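Local coordinates for protein histone-lysine N-methyltransferase, H3 lysine-9 specific SUVH6 (PDB 6A5K) that methylates a lysine of histone H3 with S-adenosylmethionine as methyl donor and probably reads methylated non-CG DNA through its SRA domain, at residues 62-67 against 89-94; 96-101 against 107-112; 173-178 against 226-231; 202-205 against 211-214. The protein carries 1 engineered substitution. One frame throughout, in Å; residues are numbered along the deposited sequence.

Contact 1: 62-67 against 89-94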
loop_
_atom_site.group_PDB
_atom_site.type_symbol
_atom_site.label_atom_id
_atom_site.label_comp_id
_atom_site.label_asym_id
_atom_site.label_seq_id
_atom_site.Cartn_x
_atom_site.Cartn_y
_atom_site.Cartn_z
ATOM N N GLY A 62 8.389 -4.832 -25.125
ATOM C CA GLY A 62 9.010 -4.786 -26.435
ATOM C C GLY A 62 9.598 -3.430 -26.784
ATOM O O GLY A 62 10.134 -3.256 -27.877
ATOM N N VAL A 63 9.493 -2.465 -25.870
ATOM C CA VAL A 63 10.034 -1.127 -26.123
ATOM C C VAL A 63 10.761 -0.522 -24.924
ATOM O O VAL A 63 10.415 -0.785 -23.773
ATOM C CB VAL A 63 8.931 -0.133 -26.558
ATOM C CG1 VAL A 63 8.259 -0.593 -27.854
ATOM C CG2 VAL A 63 7.904 0.050 -25.456
ATOM N N HIS A 64 11.773 0.293 -25.217
ATOM C CA HIS A 64 12.461 1.099 -24.210
ATOM C C HIS A 64 11.895 2.511 -24.230
ATOM O O HIS A 64 11.540 3.026 -25.291
ATOM C CB HIS A 64 13.974 1.142 -24.467
ATOM C CG HIS A 64 14.728 -0.009 -23.874
ATOM N ND1 HIS A 64 14.816 -1.238 -24.484
ATOM C CD2 HIS A 64 15.442 -0.105 -22.723
ATOM C CE1 HIS A 64 15.547 -2.050 -23.734
ATOM N NE2 HIS A 64 15.936 -1.384 -22.664
ATOM N N ILE A 65 11.814 3.136 -23.061
ATOM C CA ILE A 65 11.310 4.502 -22.945
ATOM C C ILE A 65 12.364 5.464 -22.388
ATOM O O ILE A 65 12.988 5.181 -21.366
ATOM C CB ILE A 65 10.067 4.557 -22.031
ATOM C CG1 ILE A 65 8.958 3.660 -22.589
ATOM C CG2 ILE A 65 9.577 5.992 -21.880
ATOM C CD1 ILE A 65 7.785 3.485 -21.657
ATOM N N LEU A 66 12.553 6.602 -23.054
ATOM C CA LEU A 66 13.417 7.652 -22.521
ATOM C C LEU A 66 12.592 8.718 -21.809
ATOM O O LEU A 66 11.708 9.331 -22.408
ATOM C CB LEU A 66 14.249 8.287 -23.636
ATOM C CG LEU A 66 15.495 9.078 -23.220
ATOM C CD1 LEU A 66 16.464 8.210 -22.427
ATOM C CD2 LEU A 66 16.185 9.669 -24.448
ATOM N N GLY A 67 12.880 8.931 -20.527
ATOM C CA GLY A 67 12.197 9.951 -19.754
ATOM C C GLY A 67 11.035 9.411 -18.936
ATOM O O GLY A 67 11.103 8.298 -18.408
ATOM N N ILE A 89 9.722 -0.053 -16.716
ATOM C CA ILE A 89 10.506 1.019 -16.099
ATOM C C ILE A 89 12.000 0.739 -16.238
ATOM O O ILE A 89 12.808 1.637 -16.491
ATOM C CB ILE A 89 10.176 1.173 -14.596
ATOM C CG1 ILE A 89 8.732 1.631 -14.399
ATOM C CG2 ILE A 89 11.133 2.152 -13.922
ATOM C CD1 ILE A 89 8.311 1.647 -12.948
ATOM N N HIS A 90 12.346 -0.525 -16.037
ATOM C CA HIS A 90 13.726 -0.991 -16.012
ATOM C C HIS A 90 13.679 -2.453 -16.418
ATOM O O HIS A 90 13.070 -3.267 -15.727
ATOM C CB HIS A 90 14.338 -0.807 -14.617
ATOM C CG HIS A 90 15.800 -1.128 -14.538
ATOM N ND1 HIS A 90 16.778 -0.234 -14.926
ATOM C CD2 HIS A 90 16.452 -2.222 -14.080
ATOM C CE1 HIS A 90 17.968 -0.770 -14.720
ATOM N NE2 HIS A 90 17.800 -1.980 -14.215
ATOM N N LYS A 91 14.286 -2.780 -17.553
ATOM C CA LYS A 91 14.104 -4.103 -18.148
ATOM C C LYS A 91 14.992 -5.212 -17.561
ATOM O O LYS A 91 14.496 -6.311 -17.322
ATOM C CB LYS A 91 14.308 -4.024 -19.664
ATOM C CG LYS A 91 13.273 -3.160 -20.375
ATOM C CD LYS A 91 11.941 -3.883 -20.486
ATOM C CE LYS A 91 10.852 -2.977 -21.047
ATOM N NZ LYS A 91 11.283 -2.304 -22.304
ATOM N N PRO A 92 16.296 -4.944 -17.323
ATOM C CA PRO A 92 17.127 -6.035 -16.795
ATOM C C PRO A 92 16.649 -6.552 -15.442
ATOM O O PRO A 92 16.304 -5.762 -14.558
ATOM C CB PRO A 92 18.512 -5.391 -16.660
ATOM C CG PRO A 92 18.510 -4.274 -17.642
ATOM C CD PRO A 92 17.105 -3.744 -17.606
ATOM N N SER A 93 16.631 -7.872 -15.287
ATOM C CA SER A 93 16.167 -8.479 -14.047
ATOM C C SER A 93 17.185 -8.305 -12.926
ATOM O O SER A 93 16.834 -8.337 -11.751
ATOM C CB SER A 93 15.870 -9.966 -14.257
ATOM O OG SER A 93 17.069 -10.696 -14.450
ATOM N N GLN A 94 18.448 -8.117 -13.296
ATOM C CA GLN A 94 19.521 -8.050 -12.310
ATOM C C GLN A 94 20.475 -6.870 -12.518
ATOM O O GLN A 94 20.919 -6.253 -11.546
ATOM C CB GLN A 94 20.312 -9.365 -12.311
ATOM C CG GLN A 94 19.451 -10.594 -12.042
ATOM C CD GLN A 94 20.222 -11.895 -12.150
ATOM O OE1 GLN A 94 21.405 -11.904 -12.490
ATOM N NE2 GLN A 94 19.551 -13.007 -11.861
#
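A chi1 of -86° sets the imidazole of His64 beside its own backbone N, and Lys91 starts out in the same way, CG opposite the carbonyl carbon at a chi1 of -64°, which brings this methylene up to the ring. The bend that follows at chi2 (-76°) turns the rest of the lysine chain onward, so that it runs slantwise past the imidazole and CE comes to 3.5 Å from the carbonyl O of Val63. The contact itself is slight and rests on CG of Lys91, which lies 3.9 Å from NE2 of His64. No hydrogen bond joins the two side chains. As modelled, NZ of Lys91 lies over one face of the imidazole, displaced toward the rim, but it also approaches the carbonyl of Val63 more closely than is credible, and the exact place of the ammonium group is therefore doubtful. Both segments are loops within the SRA domain, one leading to strand 77-78 and the other linking helix 81-87 to strand 97-102, and that second strand supplies their common partner. Asp98 takes NE2 of His64 on OD1 and the backbone N of Lys91 on OD2, tying the loops together through a single carboxylate. A second bridge comes from Arg172, whose guanidinium donates through NH1 to the carbonyls of Ile65 and Gly67 and through NH2 to that of Ile89.

Contact 2: 96-101 against 107-112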
loop_
_atom_site.group_PDB
_atom_site.type_symbol
_atom_site.label_atom_id
_atom_site.label_comp_id
_atom_site.label_asym_id
_atom_site.label_seq_id
_atom_site.Cartn_x
_atom_site.Cartn_y
_atom_site.Cartn_z
ATOM N N GLY A 96 22.217 -3.278 -13.238
ATOM C CA GLY A 96 21.907 -1.976 -12.676
ATOM C C GLY A 96 21.591 -0.911 -13.710
ATOM O O GLY A 96 20.909 0.061 -13.403
ATOM N N ILE A 97 22.084 -1.084 -14.933
ATOM C CA ILE A 97 21.894 -0.073 -15.972
ATOM C C ILE A 97 21.074 -0.597 -17.151
ATOM O O ILE A 97 21.372 -1.648 -17.707
ATOM C CB ILE A 97 23.242 0.448 -16.520
ATOM C CG1 ILE A 97 24.121 0.975 -15.387
ATOM C CG2 ILE A 97 23.007 1.548 -17.554
ATOM C CD1 ILE A 97 25.554 1.252 -15.812
ATOM N N ASP A 98 20.042 0.150 -17.521
ATOM C CA ASP A 98 19.269 -0.122 -18.718
ATOM C C ASP A 98 19.470 1.028 -19.697
ATOM O O ASP A 98 19.557 2.209 -19.291
ATOM C CB ASP A 98 17.784 -0.297 -18.392
ATOM C CG ASP A 98 17.015 -1.002 -19.505
ATOM O OD1 ASP A 98 17.656 -1.539 -20.432
ATOM O OD2 ASP A 98 15.768 -1.043 -19.438
ATOM N N TYR A 99 19.509 0.674 -20.978
ATOM C CA TYR A 99 19.829 1.627 -22.027
ATOM C C TYR A 99 19.138 1.308 -23.348
ATOM O O TYR A 99 18.546 0.239 -23.521
ATOM C CB TYR A 99 21.342 1.690 -22.235
ATOM C CG TYR A 99 22.002 0.370 -22.572
ATOM C CD1 TYR A 99 22.485 -0.461 -21.566
ATOM C CD2 TYR A 99 22.162 -0.037 -23.893
ATOM C CE1 TYR A 99 23.095 -1.663 -21.865
ATOM C CE2 TYR A 99 22.770 -1.240 -24.198
ATOM C CZ TYR A 99 23.236 -2.046 -23.179
ATOM O OH TYR A 99 23.845 -3.245 -23.473
HETATM N N MSE A 100 19.212 2.249 -24.279
HETATM C CA MSE A 100 18.544 2.086 -25.559
HETATM C C MSE A 100 19.326 2.791 -26.652
HETATM O O MSE A 100 20.137 3.679 -26.380
HETATM C CB MSE A 100 17.108 2.619 -25.494
HETATM C CG MSE A 100 16.977 4.126 -25.655
HETATM SE SE MSE A 100 15.121 4.781 -25.486
HETATM C CE MSE A 100 15.383 6.489 -26.390
ATOM N N LYS A 101 19.081 2.375 -27.888
ATOM C CA LYS A 101 19.676 2.998 -29.059
ATOM C C LYS A 101 19.277 4.471 -29.114
ATOM O O LYS A 101 18.127 4.818 -28.858
ATOM C CB LYS A 101 19.232 2.250 -30.319
ATOM C CG LYS A 101 19.985 2.584 -31.579
ATOM C CD LYS A 101 19.600 1.631 -32.709
ATOM C CE LYS A 101 20.634 1.665 -33.830
ATOM N NZ LYS A 101 20.548 0.473 -34.724
ATOM N N VAL A 107 22.197 5.413 -25.051
ATOM C CA VAL A 107 22.186 6.187 -23.823
ATOM C C VAL A 107 21.422 5.409 -22.774
ATOM O O VAL A 107 20.549 4.605 -23.107
ATOM C CB VAL A 107 21.542 7.578 -24.005
ATOM C CG1 VAL A 107 22.344 8.413 -25.001
ATOM C CG2 VAL A 107 20.076 7.450 -24.431
ATOM N N ALA A 108 21.759 5.632 -21.509
ATOM C CA ALA A 108 21.045 4.973 -20.424
ATOM C C ALA A 108 19.603 5.450 -20.358
ATOM O O ALA A 108 19.317 6.627 -20.582
ATOM C CB ALA A 108 21.734 5.223 -19.100
ATOM N N THR A 109 18.697 4.534 -20.038
ATOM C CA THR A 109 17.308 4.897 -19.819
ATOM C C THR A 109 17.003 4.883 -18.329
ATOM O O THR A 109 16.207 5.688 -17.838
ATOM C CB THR A 109 16.356 3.941 -20.532
ATOM O OG1 THR A 109 16.693 2.595 -20.171
ATOM C CG2 THR A 109 16.464 4.112 -22.053
ATOM N N SER A 110 17.626 3.958 -17.606
ATOM C CA SER A 110 17.315 3.858 -16.179
ATOM C C SER A 110 18.411 3.154 -15.406
ATOM O O SER A 110 19.117 2.325 -15.957
ATOM C CB SER A 110 15.986 3.125 -15.970
ATOM O OG SER A 110 16.072 1.800 -16.459
ATOM N N ILE A 111 18.568 3.502 -14.133
ATOM C CA ILE A 111 19.503 2.791 -13.275
ATOM C C ILE A 111 18.853 2.427 -11.947
ATOM O O ILE A 111 17.998 3.155 -11.439
ATOM C CB ILE A 111 20.791 3.613 -12.992
ATOM C CG1 ILE A 111 20.464 4.914 -12.255
ATOM C CG2 ILE A 111 21.547 3.889 -14.290
ATOM C CD1 ILE A 111 21.697 5.771 -11.932
ATOM N N VAL A 112 19.260 1.291 -11.392
ATOM C CA VAL A 112 18.865 0.944 -10.035
ATOM C C VAL A 112 20.053 1.204 -9.118
ATOM O O VAL A 112 21.097 0.571 -9.258
ATOM C CB VAL A 112 18.413 -0.519 -9.911
ATOM C CG1 VAL A 112 17.993 -0.818 -8.467
ATOM C CG2 VAL A 112 17.274 -0.803 -10.865
#
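Three donors converge on the carbonyl oxygen of Asp98: the backbone N of Thr109 at 2.6 Å, the backbone N of Ser110 at 3.1 Å and, weakly, OG1 of Thr109. The two backbone N-H groups arrive from the same face of the carbonyl plane, Ser110 N well above it. This is a classic beta bulge, in which Thr109 and Ser110 together oppose Asp98 and the antiparallel register slips by one. A chi1 of 52° sets OG1 of Thr109 toward that oxygen and leaves CG2 to meet the selenomethionine Met100, 3.6 Å from its CG and 3.7 Å from its SE. An alanine here removes both OG1 and CG2, which would probably leave Asp98 O without its third, weak donor and open a gap beside CG and SE of Met100. On the Ser110 side of the bulge, Asp98 N gives a nearly straight bond to Ser110 O (2.8 Å, 173°). Regular pairing flanks it: Met100 and Val107 exchange a reciprocal pair, and CG1 of Ile97 lies alongside CG2 of Ile111 at 4.0 Å. In the next shell His90 holds OG of Ser110. Helix 156-167 packs on Tyr99 and Ala108, helix 81-87 on Val112, and strand 171-176 runs parallel to strand 105-113.

Contact 3: 173-178 against 226-231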
loop_
_atom_site.group_PDB
_atom_site.type_symbol
_atom_site.label_atom_id
_atom_site.label_comp_id
_atom_site.label_asym_id
_atom_site.label_seq_id
_atom_site.Cartn_x
_atom_site.Cartn_y
_atom_site.Cartn_z
ATOM N N VAL A 173 15.996 7.213 -12.167
ATOM C CA VAL A 173 16.702 6.617 -11.049
ATOM C C VAL A 173 15.742 5.857 -10.132
ATOM O O VAL A 173 14.784 6.427 -9.604
ATOM C CB VAL A 173 17.472 7.683 -10.244
ATOM C CG1 VAL A 173 17.948 7.117 -8.906
ATOM C CG2 VAL A 173 18.650 8.204 -11.063
ATOM N N ILE A 174 15.985 4.557 -9.997
ATOM C CA ILE A 174 15.269 3.720 -9.041
ATOM C C ILE A 174 16.223 3.456 -7.881
ATOM O O ILE A 174 17.287 2.851 -8.054
ATOM C CB ILE A 174 14.779 2.389 -9.658
ATOM C CG1 ILE A 174 13.758 2.638 -10.779
ATOM C CG2 ILE A 174 14.147 1.489 -8.602
ATOM C CD1 ILE A 174 14.382 2.831 -12.148
ATOM N N ARG A 175 15.855 3.933 -6.701
ATOM C CA ARG A 175 16.719 3.809 -5.537
ATOM C C ARG A 175 16.350 2.583 -4.716
ATOM O O ARG A 175 15.188 2.401 -4.337
ATOM C CB ARG A 175 16.632 5.075 -4.678
ATOM C CG ARG A 175 17.505 5.076 -3.434
ATOM C CD ARG A 175 17.429 6.427 -2.715
ATOM N NE ARG A 175 16.067 6.744 -2.287
ATOM C CZ ARG A 175 15.489 6.238 -1.200
ATOM N NH1 ARG A 175 16.159 5.393 -0.426
ATOM N NH2 ARG A 175 14.247 6.581 -0.882
ATOM N N GLY A 176 17.340 1.740 -4.445
ATOM C CA GLY A 176 17.149 0.620 -3.543
ATOM C C GLY A 176 17.238 1.112 -2.114
ATOM O O GLY A 176 18.187 1.810 -1.759
ATOM N N LYS A 177 16.251 0.769 -1.290
ATOM C CA LYS A 177 16.249 1.215 0.105
ATOM C C LYS A 177 17.339 0.544 0.927
ATOM O O LYS A 177 17.845 1.120 1.896
ATOM C CB LYS A 177 14.898 0.947 0.761
ATOM C CG LYS A 177 13.778 1.848 0.295
ATOM C CD LYS A 177 12.633 1.803 1.300
ATOM C CE LYS A 177 11.324 2.205 0.662
ATOM N NZ LYS A 177 10.155 1.708 1.449
ATOM N N HIS A 178 17.683 -0.685 0.556
ATOM C CA HIS A 178 18.676 -1.456 1.296
ATOM C C HIS A 178 19.947 -1.671 0.479
ATOM O O HIS A 178 20.996 -2.024 1.028
ATOM C CB HIS A 178 18.087 -2.801 1.717
ATOM C CG HIS A 178 16.657 -2.721 2.148
ATOM N ND1 HIS A 178 16.278 -2.272 3.395
ATOM C CD2 HIS A 178 15.509 -3.024 1.493
ATOM C CE1 HIS A 178 14.960 -2.305 3.492
ATOM N NE2 HIS A 178 14.471 -2.762 2.354
ATOM N N LEU A 226 11.753 14.473 -3.479
ATOM C CA LEU A 226 12.146 13.116 -3.128
ATOM C C LEU A 226 11.426 12.692 -1.853
ATOM O O LEU A 226 11.321 13.476 -0.907
ATOM C CB LEU A 226 13.665 13.036 -2.938
ATOM C CG LEU A 226 14.498 13.372 -4.181
ATOM C CD1 LEU A 226 15.880 13.854 -3.781
ATOM C CD2 LEU A 226 14.600 12.153 -5.099
ATOM N N SER A 227 10.925 11.460 -1.818
ATOM C CA SER A 227 10.179 11.016 -0.647
ATOM C C SER A 227 11.102 10.895 0.570
ATOM O O SER A 227 10.661 11.109 1.700
ATOM C CB SER A 227 9.443 9.691 -0.917
ATOM O OG SER A 227 10.332 8.610 -1.153
ATOM N N TRP A 228 12.383 10.594 0.355
ATOM C CA TRP A 228 13.277 10.447 1.506
ATOM C C TRP A 228 13.555 11.815 2.128
ATOM O O TRP A 228 13.788 11.925 3.332
ATOM C CB TRP A 228 14.586 9.721 1.131
ATOM C CG TRP A 228 15.553 10.439 0.209
ATOM C CD1 TRP A 228 15.706 10.241 -1.129
ATOM C CD2 TRP A 228 16.535 11.420 0.583
ATOM N NE1 TRP A 228 16.709 11.055 -1.620
ATOM C CE2 TRP A 228 17.228 11.788 -0.588
ATOM C CE3 TRP A 228 16.882 12.033 1.791
ATOM C CZ2 TRP A 228 18.246 12.744 -0.587
ATOM C CZ3 TRP A 228 17.898 12.979 1.793
ATOM C CH2 TRP A 228 18.566 13.323 0.611
ATOM N N VAL A 229 13.497 12.858 1.310
ATOM C CA VAL A 229 13.642 14.219 1.819
ATOM C C VAL A 229 12.417 14.603 2.647
ATOM O O VAL A 229 12.536 15.188 3.735
ATOM C CB VAL A 229 13.851 15.222 0.668
ATOM C CG1 VAL A 229 13.702 16.660 1.155
ATOM C CG2 VAL A 229 15.211 14.997 0.025
ATOM N N GLU A 230 11.235 14.255 2.145
ATOM C CA GLU A 230 9.998 14.530 2.869
ATOM C C GLU A 230 9.980 13.809 4.215
ATOM O O GLU A 230 9.562 14.369 5.234
ATOM C CB GLU A 230 8.776 14.121 2.038
ATOM C CG GLU A 230 8.524 14.970 0.792
ATOM C CD GLU A 230 8.186 16.429 1.089
ATOM O OE1 GLU A 230 8.106 16.819 2.275
ATOM O OE2 GLU A 230 7.983 17.190 0.119
ATOM N N VAL A 231 10.440 12.562 4.211
ATOM C CA VAL A 231 10.487 11.769 5.437
ATOM C C VAL A 231 11.478 12.392 6.424
ATOM O O VAL A 231 11.178 12.567 7.618
ATOM C CB VAL A 231 10.876 10.304 5.136
ATOM C CG1 VAL A 231 11.226 9.565 6.413
ATOM C CG2 VAL A 231 9.738 9.592 4.404
HETATM O O HOH W 1 12.878 8.739 -2.165
#
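Ser227, which follows the N-cap residue Leu226, reaches Arg175 through a water rather than directly. That water donates to OG of Ser227 (2.7 Å) and accepts from NH2 of Arg175 (2.9 Å), lying in the guanidinium plane at its edge. It also accepts from the backbone N of Trp228 at 3.2 Å, so one solvent molecule serves a first-turn N-H of the helix. Helix 227-234, which follows strand 211-219 in the chain, thus meets strand 171-176 of the SRA sheet at the end of a long side chain. Arg175 runs out from that strand with CG opposite its backbone N (chi1 -179°) and bends at chi3 (60°), which turns the guanidinium toward Trp228. Asp193 on the adjacent strand fixes NE of Arg175 by a salt bridge. A leucine in place of Arg175 would probably leave Asp193 without its charged mate and the water without one donor. Next along the helix, Trp228 presents CB and CD1 to one face of the guanidinium: NE of Arg175 is 3.7 Å from CD1 of Trp228, and NH2 is equally far from CB. The two planes stand 77° apart, so the groups do not stack.

Contact 4: 202-205 against 211-214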
loop_
_atom_site.group_PDB
_atom_site.type_symbol
_atom_site.label_atom_id
_atom_site.label_comp_id
_atom_site.label_asym_id
_atom_site.label_seq_id
_atom_site.Cartn_x
_atom_site.Cartn_y
_atom_site.Cartn_z
ATOM N N TRP A 202 34.154 9.123 -13.689
ATOM C CA TRP A 202 35.567 8.947 -13.448
ATOM C C TRP A 202 35.835 7.498 -13.138
ATOM O O TRP A 202 34.926 6.682 -13.060
ATOM C CB TRP A 202 36.054 9.848 -12.311
ATOM C CG TRP A 202 35.419 9.575 -10.986
ATOM C CD1 TRP A 202 35.914 8.787 -9.990
ATOM C CD2 TRP A 202 34.176 10.103 -10.501
ATOM N NE1 TRP A 202 35.060 8.790 -8.914
ATOM C CE2 TRP A 202 33.985 9.588 -9.201
ATOM C CE3 TRP A 202 33.214 10.964 -11.037
ATOM C CZ2 TRP A 202 32.864 9.900 -8.431
ATOM C CZ3 TRP A 202 32.097 11.273 -10.268
ATOM C CH2 TRP A 202 31.934 10.742 -8.978
ATOM N N GLN A 203 37.102 7.195 -12.947
ATOM C CA GLN A 203 37.532 5.826 -12.841
ATOM C C GLN A 203 38.481 5.709 -11.649
ATOM O O GLN A 203 39.397 6.514 -11.502
ATOM C CB GLN A 203 38.158 5.428 -14.180
ATOM C CG GLN A 203 38.924 4.157 -14.228
ATOM C CD GLN A 203 39.107 3.665 -15.659
ATOM O OE1 GLN A 203 39.052 4.445 -16.611
ATOM N NE2 GLN A 203 39.308 2.364 -15.815
ATOM N N GLN A 204 38.230 4.741 -10.773
ATOM C CA GLN A 204 39.029 4.594 -9.560
ATOM C C GLN A 204 39.119 3.139 -9.105
ATOM O O GLN A 204 38.381 2.282 -9.588
ATOM C CB GLN A 204 38.444 5.446 -8.428
ATOM C CG GLN A 204 37.029 5.052 -8.040
ATOM C CD GLN A 204 36.500 5.840 -6.857
ATOM O OE1 GLN A 204 36.357 7.061 -6.920
ATOM N NE2 GLN A 204 36.215 5.143 -5.764
ATOM N N VAL A 205 40.022 2.864 -8.167
ATOM C CA VAL A 205 40.090 1.531 -7.579
ATOM C C VAL A 205 38.885 1.315 -6.668
ATOM O O VAL A 205 38.547 2.177 -5.857
ATOM C CB VAL A 205 41.389 1.317 -6.781
ATOM C CG1 VAL A 205 41.362 -0.027 -6.064
ATOM C CG2 VAL A 205 42.599 1.411 -7.702
ATOM N N ASN A 211 39.502 -2.024 -10.641
ATOM C CA ASN A 211 39.075 -0.773 -11.257
ATOM C C ASN A 211 37.562 -0.650 -11.482
ATOM O O ASN A 211 36.937 -1.574 -12.000
ATOM C CB ASN A 211 39.815 -0.632 -12.582
ATOM C CG ASN A 211 39.966 0.793 -13.020
ATOM O OD1 ASN A 211 38.989 1.428 -13.395
ATOM N ND2 ASN A 211 41.194 1.308 -12.987
ATOM N N VAL A 212 36.974 0.487 -11.101
ATOM C CA VAL A 212 35.544 0.715 -11.323
ATOM C C VAL A 212 35.214 2.116 -11.853
ATOM O O VAL A 212 35.956 3.074 -11.635
ATOM C CB VAL A 212 34.718 0.500 -10.029
ATOM C CG1 VAL A 212 34.867 -0.927 -9.517
ATOM C CG2 VAL A 212 35.118 1.512 -8.961
ATOM N N PHE A 213 34.081 2.222 -12.536
ATOM C CA PHE A 213 33.578 3.509 -13.004
ATOM C C PHE A 213 32.562 4.092 -12.033
ATOM O O PHE A 213 31.724 3.370 -11.489
ATOM C CB PHE A 213 32.945 3.376 -14.393
ATOM C CG PHE A 213 33.926 3.033 -15.470
ATOM C CD1 PHE A 213 34.142 1.715 -15.841
ATOM C CD2 PHE A 213 34.646 4.030 -16.107
ATOM C CE1 PHE A 213 35.053 1.402 -16.834
ATOM C CE2 PHE A 213 35.561 3.721 -17.101
ATOM C CZ PHE A 213 35.764 2.407 -17.464
ATOM N N LYS A 214 32.639 5.402 -11.827
ATOM C CA LYS A 214 31.667 6.107 -11.006
ATOM C C LYS A 214 31.102 7.288 -11.790
ATOM O O LYS A 214 31.808 7.908 -12.580
ATOM C CB LYS A 214 32.300 6.577 -9.697
ATOM C CG LYS A 214 32.802 5.438 -8.821
ATOM C CD LYS A 214 32.439 5.653 -7.365
ATOM C CE LYS A 214 32.819 4.447 -6.522
ATOM N NZ LYS A 214 32.302 4.561 -5.127
#
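The beta hairpin of strands 190-205 and 211-219 in the SRA sheet is sampled here near its turn, where Trp202 pairs with Lys214 and Gln204 with Val212. Both are antiparallel hydrogen-bonded pairs, and each exchanges two backbone bonds; the shortest runs from Val212 N to Gln204 O at 2.7 Å. On the face carrying Trp202, Gln204, Val212 and Lys214, the indole forms a platform. CB of Lys214 sits over it in a CH-pi contact, 3.8 Å from the centroid of the five-membered ring and 3.5 Å from CE2 of Trp202. A bond within its own strand also fixes the indole: NE1 of Trp202 donates to OE1 of Gln204 (2.9 Å), and that oxygen lies almost exactly in the ring plane. Both residues place CG between backbone N and carbonyl carbon (chi1 62° and 61°), so that the two chains leave on one face and their ends meet. The amide of Gln204 then turns its other end to the lysine, NE2 lying 3.5 Å from CE of Lys214, a contact with the aliphatic chain. The other face carries Gln203, Val205, Asn211 and Phe213. Phe213 packs on Leu154 beyond the hairpin, and its N-H is taken by OE1 of Gln152. Gln203 donates through NE2 to OD1 of Asn211, with the amide planes nearly perpendicular, though the place of that oxygen is less certain. Alongside, OE1 of Gln203 comes within 3.6 Å of CE2 of Phe213, the amide plane turned 42° from the ring.

In the fold
Contact 2 is the buried member of the set, whereas contacts 1, 3 and 4 lie at the surface. Contacts 2 and 4 are both hairpins of one mixed sheet, their centres about 18 Å apart; yet contact 2 is interrupted by a bulge and adds apolar packing and a threonine hydroxyl, while the more exposed contact 4 pairs regularly and adds amide, CH-pi and lysine contacts. Contacts 1 and 3 bring non-adjacent elements together with no direct hydrogen bond between their segments, through an outside carboxylate and arginine in one and a water in the other. Contacts 1 and 2 meet through His64 with Asp98 and His90 with Ser110. Contact 3 joins contact 2 where Ile174 N bonds Ile111 O between neighbouring strands.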